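Long-range contacts in Nsp15 (Middle East respiratory syndrome-related coronavirus, PDB 5YVD), which probably cleaves viral RNA at uridylates, as a coronavirus endoribonuclease of the EndoU family that assembles here from six chains: residues I190-R195 / I292-D298; V63-F69 / Y153-N157; N28-F32 / M42-K46. One frame throughout, in Å; residues are numbered along the deposited sequence.

Interaction 1: residues I190-R195 / I292-D298; sequences IYTQSR and IDLKLDD
Asp293 reaches from the loop ahead of helix 296-304 toward the loop 190-195, where Arg195 takes hold of its carboxylate. The guanidinium comes side-on: NE donates to OD1 at a nearly straight 169°, on the syn lone pair, while Arg195 NH2 lies 2.7 Å from Asp293 OD2. The two flat groups are nearly coplanar, 26° apart, as suits a salt bridge made with two nitrogens. A third donor fixes the carboxylate's rotation, for Arg195 N stands 2.8 Å from Asp293 OD1, which thus accepts from backbone and side chain of one residue. With Asp293 CG anti to its own backbone N (chi1 175°), the acid is carried across to these donors. Two residues before Arg195, Gln193 N bonds to Asp293 O at 3.0 Å.

Both segments belong to the uridylate-specific endoribonuclease region, and Lys295 is the N-cap residue of helix 296-304. Arg195 NH1 forms a further salt bridge with Glu207 of helix 205-212, so the arginine ties this helix to the Asp293 loop. Beside the polar grip lies a small apolar patch: Thr192 CG2 rests 3.5 Å from Ile292 CG2, and Leu294 CD2 meets Ile190 CG2 at the same separation.

Toward Ile190 and Asp298 the contact is looser. Their CA atoms are 7.7 Å apart and both residues are partly exposed. Here one water does the joining, accepting from Lys295 N and donating to Tyr191 O and Asp298 OD2. The methyl end of Ile190, CD1, approaches the Asp298 carboxylate without any polar bond.

Interaction 2: residues V63-F69 / Y153-N157; sequences VRSHPDF and YAYFN
Tyr155 points its ring at the 63-69 loop, where His66 and Phe69 receive it. Because its CG is anti to the backbone N (chi1 -171°), the ring extends straight off strand 153-156. Phe69 approaches edge-first: CE2 sits over the centre of the Tyr155 ring, 3.6 Å above its plane, and the planes stand 65° apart, a T-shaped pair. His66 runs alongside Tyr155 and points the same way, but the rings are inclined obliquely, neither stacked nor edge-to-face. Tyr155 CB instead makes a CH-pi contact over the imidazole face, 4.2 Å from its centroid. His66 CG lies between its backbone N and carbonyl carbon (chi1 57°), which turns the ring back toward the tyrosine, and ND1 donates to Pro67 O, anchoring that orientation.

Beneath this aromatic cluster of the middle domain, His66 and Tyr155 form a single antiparallel hydrogen-bonded pair. His66 N donates to Tyr155 O at 2.9 Å, and Tyr155 N returns a nearly straight bond to His66 O. Strand 153-156 also pairs with strand 159-162, so the loop adds to one edge of that small sheet.

Phe156 takes a different course, bringing CD1 to 3.3 Å from Arg64 C; the edge of its ring faces Val63 C. Val63 CG1 touches Asn157 OD1, whose amide ND2 bonds to Thr278 of a second subunit. Two waters bridge the flanks, one from Arg64 O to Asn157 N, the other from Tyr153 O to Asp68 N. Tyr155 OH, at the far end of its ring, is bonded to Tyr88 N.

Interaction 3: residues N28-F32 / M42-K46; sequences NDKIF and MFENK
Ile31 lays its CG2 branch against the methyl end of Met42, 3.5 Å from CE, and its CB against Phe43 CB. These residues belong to the beta hairpin of strands 30-35 and 38-44, whose segments 30-32 and 42-44 run antiparallel at 171°, their axes approaching to 4.9 Å. Met42 curls back at its last torsion (chi3 -69°), turning CE toward the isoleucine. Ile31 and Phe43 project on the face that helix 51-59 covers: Ile31 packs on Thr51, and Phe43 on Ala54.

Lys30 and Glu44, a non-hydrogen-bonded pair, project on the other face. Their side chains run alongside each other, yet the salt bridge from Lys30 NZ to Glu44 OE1 is long, 3.7 Å. Lys30 NZ is closer to Asp29 OD1, at 3.2 Å, and this second carboxylate probably shares its charge. Lys46 of a second subunit packs on both Lys30 and Glu44, placing the charged face at a subunit boundary.

Backbone bonds hold both ends of the pairing. Met42 N donates to Ile31 O, and beyond the strand ends Asn45 N meets Asp29 O at 2.8 Å, with an N-H...O angle of 165°.

How the interactions relate
Along the chain the contacts follow one another without interleaving: interaction 3 closes in the N-terminal oligomerisation region before interaction 2 opens in the middle domain, and interaction 1 follows in the endoribonuclease region. Interactions 1 and 2 have centres about 17 Å apart and touch directly. Tyr153 OH lies 2.6 Å from Thr192 O, and Asp68 OD2 2.9 Å from Ser194 OG, both probable hydrogen bonds that join the middle and nuclease regions. Interaction 3 stands apart, its centre about 36 Å from that of interaction 1 and on the opposite side of the chain's centre. Interactions 2 and 3 both touch a second subunit, consistent with both regions contributing to the six-chain assembly.

Interaction 1: residues I190-R195 / I292-D298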
loop_
_atom_site.group_PDB
_atom_site.type_symbol
_atom_site.label_atom_id
_atom_site.label_comp_id
_atom_site.label_asym_id
_atom_site.label_seq_id
_atom_site.Cartn_x
_atom_site.Cartn_y
_atom_site.Cartn_z
ATOM N N ILE A 190 -38.420 15.015 20.796
ATOM C CA ILE A 190 -37.424 15.190 21.847
ATOM C C ILE A 190 -36.065 15.174 21.118
ATOM O O ILE A 190 -35.979 14.646 19.996
ATOM C CB ILE A 190 -37.640 14.069 22.926
ATOM C CG1 ILE A 190 -38.489 14.613 24.077
ATOM C CG2 ILE A 190 -36.363 13.457 23.488
ATOM C CD1 ILE A 190 -37.885 15.801 24.792
ATOM N N TYR A 191 -35.019 15.774 21.695
ATOM C CA TYR A 191 -33.675 15.664 21.080
ATOM C C TYR A 191 -32.598 15.078 21.989
ATOM O O TYR A 191 -32.435 15.513 23.125
ATOM C CB TYR A 191 -33.198 17.020 20.600
ATOM C CG TYR A 191 -33.856 17.494 19.351
ATOM C CD1 TYR A 191 -33.514 16.943 18.110
ATOM C CD2 TYR A 191 -34.807 18.506 19.390
ATOM C CE1 TYR A 191 -34.111 17.386 16.938
ATOM C CE2 TYR A 191 -35.414 18.962 18.233
ATOM C CZ TYR A 191 -35.066 18.406 17.003
ATOM O OH TYR A 191 -35.672 18.871 15.846
ATOM N N THR A 192 -31.839 14.113 21.470
ATOM C CA THR A 192 -30.602 13.674 22.122
ATOM C C THR A 192 -29.668 14.858 22.118
ATOM O O THR A 192 -29.905 15.809 21.397
ATOM C CB THR A 192 -29.948 12.500 21.378
ATOM O OG1 THR A 192 -29.787 12.830 19.994
ATOM C CG2 THR A 192 -30.802 11.249 21.500
ATOM N N GLN A 193 -28.611 14.831 22.910
ATOM C CA GLN A 193 -27.853 16.078 23.178
ATOM C C GLN A 193 -26.407 16.079 22.719
ATOM O O GLN A 193 -25.698 17.035 22.976
ATOM C CB GLN A 193 -27.889 16.403 24.671
ATOM C CG GLN A 193 -29.273 16.673 25.192
ATOM C CD GLN A 193 -29.794 18.003 24.736
ATOM O OE1 GLN A 193 -29.067 18.985 24.679
ATOM N NE2 GLN A 193 -31.066 18.043 24.410
ATOM N N SER A 194 -25.968 15.001 22.077
ATOM C CA SER A 194 -24.661 14.966 21.436
ATOM C C SER A 194 -23.481 15.206 22.406
ATOM O O SER A 194 -22.472 15.775 22.019
ATOM C CB SER A 194 -24.620 16.011 20.298
ATOM O OG SER A 194 -25.648 15.793 19.328
ATOM N N ARG A 195 -23.597 14.780 23.659
ATOM C CA ARG A 195 -22.487 14.912 24.604
ATOM C C ARG A 195 -21.671 13.641 24.587
ATOM O O ARG A 195 -22.048 12.647 23.937
ATOM C CB ARG A 195 -23.007 15.171 26.017
ATOM C CG ARG A 195 -23.725 16.493 26.148
ATOM C CD ARG A 195 -24.397 16.655 27.498
ATOM N NE ARG A 195 -25.574 15.796 27.608
ATOM C CZ ARG A 195 -26.517 15.925 28.531
ATOM N NH1 ARG A 195 -26.443 16.900 29.434
ATOM N NH2 ARG A 195 -27.544 15.071 28.545
ATOM N N ILE A 292 -28.384 6.094 24.996
ATOM C CA ILE A 292 -28.928 7.352 24.479
ATOM C C ILE A 292 -28.556 8.479 25.429
ATOM O O ILE A 292 -28.594 8.310 26.645
ATOM C CB ILE A 292 -30.457 7.326 24.416
ATOM C CG1 ILE A 292 -30.955 5.966 23.968
ATOM C CG2 ILE A 292 -30.981 8.385 23.469
ATOM C CD1 ILE A 292 -30.616 5.642 22.516
ATOM N N ASP A 293 -28.223 9.630 24.871
ATOM C CA ASP A 293 -27.936 10.819 25.654
ATOM C C ASP A 293 -29.149 11.743 25.630
ATOM O O ASP A 293 -29.183 12.727 24.901
ATOM C CB ASP A 293 -26.704 11.522 25.089
ATOM C CG ASP A 293 -26.419 12.833 25.763
ATOM O OD1 ASP A 293 -25.735 13.663 25.154
ATOM O OD2 ASP A 293 -26.856 13.042 26.908
ATOM N N LEU A 294 -30.159 11.409 26.414
ATOM C CA LEU A 294 -31.286 12.316 26.598
ATOM C C LEU A 294 -31.026 13.206 27.795
ATOM O O LEU A 294 -30.383 12.786 28.759
ATOM C CB LEU A 294 -32.579 11.545 26.847
ATOM C CG LEU A 294 -33.018 10.660 25.691
ATOM C CD1 LEU A 294 -33.997 9.599 26.206
ATOM C CD2 LEU A 294 -33.610 11.495 24.551
ATOM N N LYS A 295 -31.541 14.427 27.726
ATOM C CA LYS A 295 -31.735 15.236 28.917
ATOM C C LYS A 295 -32.384 14.312 29.932
ATOM O O LYS A 295 -33.341 13.615 29.600
ATOM C CB LYS A 295 -32.649 16.410 28.600
ATOM C CG LYS A 295 -32.787 17.437 29.713
ATOM C CD LYS A 295 -31.738 18.530 29.601
ATOM C CE LYS A 295 -32.077 19.550 28.519
ATOM N NZ LYS A 295 -33.236 20.425 28.854
ATOM N N LEU A 296 -31.854 14.255 31.148
ATOM C CA LEU A 296 -32.344 13.272 32.125
ATOM C C LEU A 296 -33.813 13.525 32.484
ATOM O O LEU A 296 -34.593 12.587 32.638
ATOM C CB LEU A 296 -31.488 13.289 33.380
ATOM C CG LEU A 296 -31.957 12.505 34.605
ATOM C CD1 LEU A 296 -31.924 11.008 34.352
ATOM C CD2 LEU A 296 -31.079 12.870 35.785
ATOM N N ASP A 297 -34.185 14.796 32.595
ATOM C CA ASP A 297 -35.576 15.167 32.813
ATOM C C ASP A 297 -36.488 14.565 31.745
ATOM O O ASP A 297 -37.585 14.086 32.030
ATOM C CB ASP A 297 -35.746 16.682 32.777
ATOM C CG ASP A 297 -34.846 17.398 33.747
ATOM O OD1 ASP A 297 -35.369 17.855 34.773
ATOM O OD2 ASP A 297 -33.632 17.510 33.472
ATOM N N ASP A 298 -36.042 14.597 30.506
ATOM C CA ASP A 298 -36.855 14.039 29.430
ATOM C C ASP A 298 -36.996 12.499 29.544
ATOM O O ASP A 298 -38.077 11.921 29.305
ATOM C CB ASP A 298 -36.268 14.469 28.083
ATOM C CG ASP A 298 -36.385 15.976 27.851
ATOM O OD1 ASP A 298 -37.313 16.608 28.409
ATOM O OD2 ASP A 298 -35.573 16.524 27.083
HETATM O O HOH W 1 -33.473 14.764 25.834
#

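Interaction 2: residues V63-F69 / Y153-N157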
loop_
_atom_site.group_PDB
_atom_site.type_symbol
_atom_site.label_atom_id
_atom_site.label_comp_id
_atom_site.label_asym_id
_atom_site.label_seq_id
_atom_site.Cartn_x
_atom_site.Cartn_y
_atom_site.Cartn_z
ATOM N N VAL A 63 -16.918 25.624 6.197
ATOM C CA VAL A 63 -16.548 26.152 7.488
ATOM C C VAL A 63 -17.650 27.006 8.085
ATOM O O VAL A 63 -17.573 28.228 8.107
ATOM C CB VAL A 63 -15.249 26.933 7.387
ATOM C CG1 VAL A 63 -14.773 27.370 8.785
ATOM C CG2 VAL A 63 -14.230 26.032 6.737
ATOM N N ARG A 64 -18.669 26.333 8.594
ATOM C CA ARG A 64 -19.863 26.990 9.128
ATOM C C ARG A 64 -20.536 26.011 10.040
ATOM O O ARG A 64 -20.269 24.826 9.949
ATOM C CB ARG A 64 -20.832 27.336 7.989
ATOM C CG ARG A 64 -21.008 26.181 7.017
ATOM C CD ARG A 64 -22.278 26.214 6.187
ATOM N NE ARG A 64 -22.213 27.144 5.076
ATOM C CZ ARG A 64 -22.679 26.890 3.856
ATOM N NH1 ARG A 64 -23.249 25.727 3.544
ATOM N NH2 ARG A 64 -22.575 27.825 2.930
ATOM N N SER A 65 -21.420 26.481 10.899
ATOM C CA SER A 65 -22.169 25.565 11.761
ATOM C C SER A 65 -23.234 24.831 10.959
ATOM O O SER A 65 -23.665 25.275 9.886
ATOM C CB SER A 65 -22.832 26.309 12.913
ATOM O OG SER A 65 -23.716 27.317 12.440
ATOM N N HIS A 66 -23.657 23.691 11.467
ATOM C CA HIS A 66 -24.748 22.972 10.831
ATOM C C HIS A 66 -25.366 22.020 11.828
ATOM O O HIS A 66 -24.727 21.697 12.834
ATOM C CB HIS A 66 -24.271 22.231 9.574
ATOM C CG HIS A 66 -23.151 21.269 9.805
ATOM N ND1 HIS A 66 -23.359 19.957 10.164
ATOM C CD2 HIS A 66 -21.808 21.419 9.691
ATOM C CE1 HIS A 66 -22.193 19.343 10.281
ATOM N NE2 HIS A 66 -21.232 20.207 9.995
ATOM N N PRO A 67 -26.606 21.576 11.569
ATOM C CA PRO A 67 -27.233 20.535 12.387
ATOM C C PRO A 67 -26.359 19.317 12.479
ATOM O O PRO A 67 -25.629 19.016 11.542
ATOM C CB PRO A 67 -28.519 20.203 11.632
ATOM C CG PRO A 67 -28.842 21.438 10.864
ATOM C CD PRO A 67 -27.532 22.132 10.569
ATOM N N ASP A 68 -26.405 18.621 13.607
ATOM C CA ASP A 68 -25.482 17.503 13.811
ATOM C C ASP A 68 -25.832 16.366 12.852
ATOM O O ASP A 68 -26.996 16.174 12.491
ATOM C CB ASP A 68 -25.482 17.043 15.283
ATOM C CG ASP A 68 -24.354 16.049 15.594
ATOM O OD1 ASP A 68 -23.429 15.901 14.749
ATOM O OD2 ASP A 68 -24.402 15.419 16.682
ATOM N N PHE A 69 -24.827 15.614 12.446
ATOM C CA PHE A 69 -24.996 14.633 11.375
ATOM C C PHE A 69 -26.163 13.683 11.555
ATOM O O PHE A 69 -26.857 13.375 10.580
ATOM C CB PHE A 69 -23.712 13.825 11.179
ATOM C CG PHE A 69 -22.523 14.676 10.866
ATOM C CD1 PHE A 69 -22.376 15.228 9.621
ATOM C CD2 PHE A 69 -21.581 14.955 11.838
ATOM C CE1 PHE A 69 -21.307 16.033 9.334
ATOM C CE2 PHE A 69 -20.500 15.760 11.551
ATOM C CZ PHE A 69 -20.363 16.299 10.295
ATOM N N TYR A 153 -28.411 23.244 20.091
ATOM C CA TYR A 153 -27.016 23.057 19.788
ATOM C C TYR A 153 -26.815 22.694 18.320
ATOM O O TYR A 153 -27.757 22.368 17.606
ATOM C CB TYR A 153 -26.471 21.949 20.643
ATOM C CG TYR A 153 -27.062 20.593 20.289
ATOM C CD1 TYR A 153 -28.173 20.101 20.977
ATOM C CD2 TYR A 153 -26.509 19.801 19.268
ATOM C CE1 TYR A 153 -28.722 18.868 20.666
ATOM C CE2 TYR A 153 -27.050 18.564 18.948
ATOM C CZ TYR A 153 -28.163 18.095 19.649
ATOM O OH TYR A 153 -28.725 16.849 19.359
ATOM N N ALA A 154 -25.560 22.708 17.893
ATOM C CA ALA A 154 -25.194 22.439 16.503
ATOM C C ALA A 154 -23.709 22.063 16.431
ATOM O O ALA A 154 -22.977 22.156 17.414
ATOM C CB ALA A 154 -25.483 23.670 15.639
ATOM N N TYR A 155 -23.268 21.646 15.258
ATOM C CA TYR A 155 -21.911 21.197 15.074
ATOM C C TYR A 155 -21.138 22.306 14.389
ATOM O O TYR A 155 -21.660 22.914 13.474
ATOM C CB TYR A 155 -21.956 19.968 14.190
ATOM C CG TYR A 155 -20.669 19.201 14.042
ATOM C CD1 TYR A 155 -19.770 19.475 13.007
ATOM C CD2 TYR A 155 -20.375 18.158 14.901
ATOM C CE1 TYR A 155 -18.616 18.722 12.851
ATOM C CE2 TYR A 155 -19.217 17.418 14.761
ATOM C CZ TYR A 155 -18.345 17.694 13.743
ATOM O OH TYR A 155 -17.218 16.922 13.650
ATOM N N PHE A 156 -19.914 22.584 14.837
ATOM C CA PHE A 156 -19.055 23.567 14.152
ATOM C C PHE A 156 -17.559 23.215 14.272
ATOM O O PHE A 156 -17.027 23.130 15.385
ATOM C CB PHE A 156 -19.335 24.987 14.685
ATOM C CG PHE A 156 -18.528 26.076 14.014
ATOM C CD1 PHE A 156 -18.461 26.171 12.623
ATOM C CD2 PHE A 156 -17.862 27.037 14.777
ATOM C CE1 PHE A 156 -17.730 27.176 12.023
ATOM C CE2 PHE A 156 -17.131 28.049 14.179
ATOM C CZ PHE A 156 -17.065 28.120 12.805
ATOM N N ASN A 157 -16.896 22.995 13.127
ATOM C CA ASN A 157 -15.469 22.655 13.086
ATOM C C ASN A 157 -15.048 21.513 14.061
ATOM O O ASN A 157 -13.975 21.563 14.653
ATOM C CB ASN A 157 -14.616 23.904 13.361
ATOM C CG ASN A 157 -14.802 25.007 12.323
ATOM O OD1 ASN A 157 -15.259 24.777 11.197
ATOM N ND2 ASN A 157 -14.433 26.224 12.702
HETATM O O HOH W 2 -18.480 22.721 10.488
HETATM O O HOH W 3 -28.270 19.994 15.788
#

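Interaction 3: residues N28-F32 / M42-K46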
loop_
_atom_site.group_PDB
_atom_site.type_symbol
_atom_site.label_atom_id
_atom_site.label_comp_id
_atom_site.label_asym_id
_atom_site.label_seq_id
_atom_site.Cartn_x
_atom_site.Cartn_y
_atom_site.Cartn_z
ATOM N N ASN A 28 0.815 6.885 -0.749
ATOM C CA ASN A 28 -0.142 5.942 -0.189
ATOM C C ASN A 28 -1.310 6.746 0.384
ATOM O O ASN A 28 -2.004 7.440 -0.344
ATOM C CB ASN A 28 0.528 5.029 0.863
ATOM C CG ASN A 28 1.658 4.186 0.285
ATOM O OD1 ASN A 28 2.725 4.112 0.877
ATOM N ND2 ASN A 28 1.429 3.546 -0.875
ATOM N N ASP A 29 -1.497 6.660 1.694
ATOM C CA ASP A 29 -2.567 7.359 2.375
ATOM C C ASP A 29 -2.229 8.814 2.757
ATOM O O ASP A 29 -3.070 9.501 3.343
ATOM C CB ASP A 29 -2.920 6.560 3.627
ATOM C CG ASP A 29 -1.772 6.517 4.628
ATOM O OD1 ASP A 29 -2.018 6.644 5.842
ATOM O OD2 ASP A 29 -0.606 6.389 4.191
ATOM N N LYS A 30 -1.031 9.302 2.415
ATOM C CA LYS A 30 -0.591 10.622 2.899
ATOM C C LYS A 30 -0.312 11.681 1.827
ATOM O O LYS A 30 -0.064 11.376 0.663
ATOM C CB LYS A 30 0.638 10.465 3.789
ATOM C CG LYS A 30 0.367 9.616 5.021
ATOM C CD LYS A 30 1.607 9.424 5.890
ATOM C CE LYS A 30 1.652 8.029 6.498
ATOM N NZ LYS A 30 0.489 7.791 7.392
ATOM N N ILE A 31 -0.367 12.938 2.254
ATOM C CA ILE A 31 0.021 14.073 1.427
ATOM C C ILE A 31 1.198 14.834 2.082
ATOM O O ILE A 31 1.142 15.198 3.259
ATOM C CB ILE A 31 -1.156 15.027 1.223
ATOM C CG1 ILE A 31 -2.310 14.315 0.520
ATOM C CG2 ILE A 31 -0.727 16.254 0.436
ATOM C CD1 ILE A 31 -2.188 14.216 -0.980
ATOM N N PHE A 32 2.272 15.044 1.312
ATOM C CA PHE A 32 3.415 15.821 1.784
ATOM C C PHE A 32 3.658 17.025 0.918
ATOM O O PHE A 32 3.332 16.996 -0.248
ATOM C CB PHE A 32 4.666 14.980 1.744
ATOM C CG PHE A 32 4.648 13.821 2.677
ATOM C CD1 PHE A 32 5.315 13.878 3.880
ATOM C CD2 PHE A 32 4.005 12.655 2.329
ATOM C CE1 PHE A 32 5.308 12.793 4.735
ATOM C CE2 PHE A 32 4.025 11.558 3.163
ATOM C CZ PHE A 32 4.670 11.627 4.364
ATOM N N MET A 42 0.804 16.884 5.344
ATOM C CA MET A 42 -0.361 17.762 5.447
ATOM C C MET A 42 -1.694 17.020 5.570
ATOM O O MET A 42 -2.734 17.657 5.741
ATOM C CB MET A 42 -0.515 18.577 4.191
ATOM C CG MET A 42 0.429 19.736 3.986
ATOM S SD MET A 42 -0.269 20.680 2.615
ATOM C CE MET A 42 -0.013 19.577 1.245
ATOM N N PHE A 43 -1.715 15.699 5.433
ATOM C CA PHE A 43 -3.002 15.011 5.456
ATOM C C PHE A 43 -2.843 13.500 5.593
ATOM O O PHE A 43 -1.882 12.911 5.078
ATOM C CB PHE A 43 -3.783 15.363 4.189
ATOM C CG PHE A 43 -5.165 14.799 4.146
ATOM C CD1 PHE A 43 -6.172 15.372 4.895
ATOM C CD2 PHE A 43 -5.464 13.708 3.328
ATOM C CE1 PHE A 43 -7.466 14.865 4.847
ATOM C CE2 PHE A 43 -6.742 13.184 3.283
ATOM C CZ PHE A 43 -7.750 13.768 4.042
ATOM N N GLU A 44 -3.805 12.892 6.289
ATOM C CA GLU A 44 -3.815 11.449 6.565
ATOM C C GLU A 44 -5.205 10.908 6.170
ATOM O O GLU A 44 -6.225 11.119 6.858
ATOM C CB GLU A 44 -3.473 11.189 8.040
ATOM C CG GLU A 44 -2.890 9.810 8.365
ATOM C CD GLU A 44 -1.888 9.839 9.527
ATOM O OE1 GLU A 44 -0.870 10.550 9.389
ATOM O OE2 GLU A 44 -2.106 9.150 10.559
ATOM N N ASN A 45 -5.239 10.248 5.023
ATOM C CA ASN A 45 -6.458 9.732 4.480
ATOM C C ASN A 45 -7.025 8.665 5.366
ATOM O O ASN A 45 -6.385 7.633 5.546
ATOM C CB ASN A 45 -6.170 9.108 3.119
ATOM C CG ASN A 45 -7.419 8.734 2.382
ATOM O OD1 ASN A 45 -8.531 8.986 2.841
ATOM N ND2 ASN A 45 -7.246 8.156 1.207
ATOM N N LYS A 46 -8.236 8.880 5.883
ATOM C CA LYS A 46 -8.983 7.807 6.566
ATOM C C LYS A 46 -10.259 7.433 5.826
ATOM O O LYS A 46 -11.167 6.857 6.395
ATOM C CB LYS A 46 -9.324 8.229 7.990
ATOM C CG LYS A 46 -8.164 8.827 8.767
ATOM C CD LYS A 46 -6.991 7.872 8.839
ATOM C CE LYS A 46 -6.113 8.188 10.035
ATOM N NZ LYS A 46 -5.286 6.992 10.372
#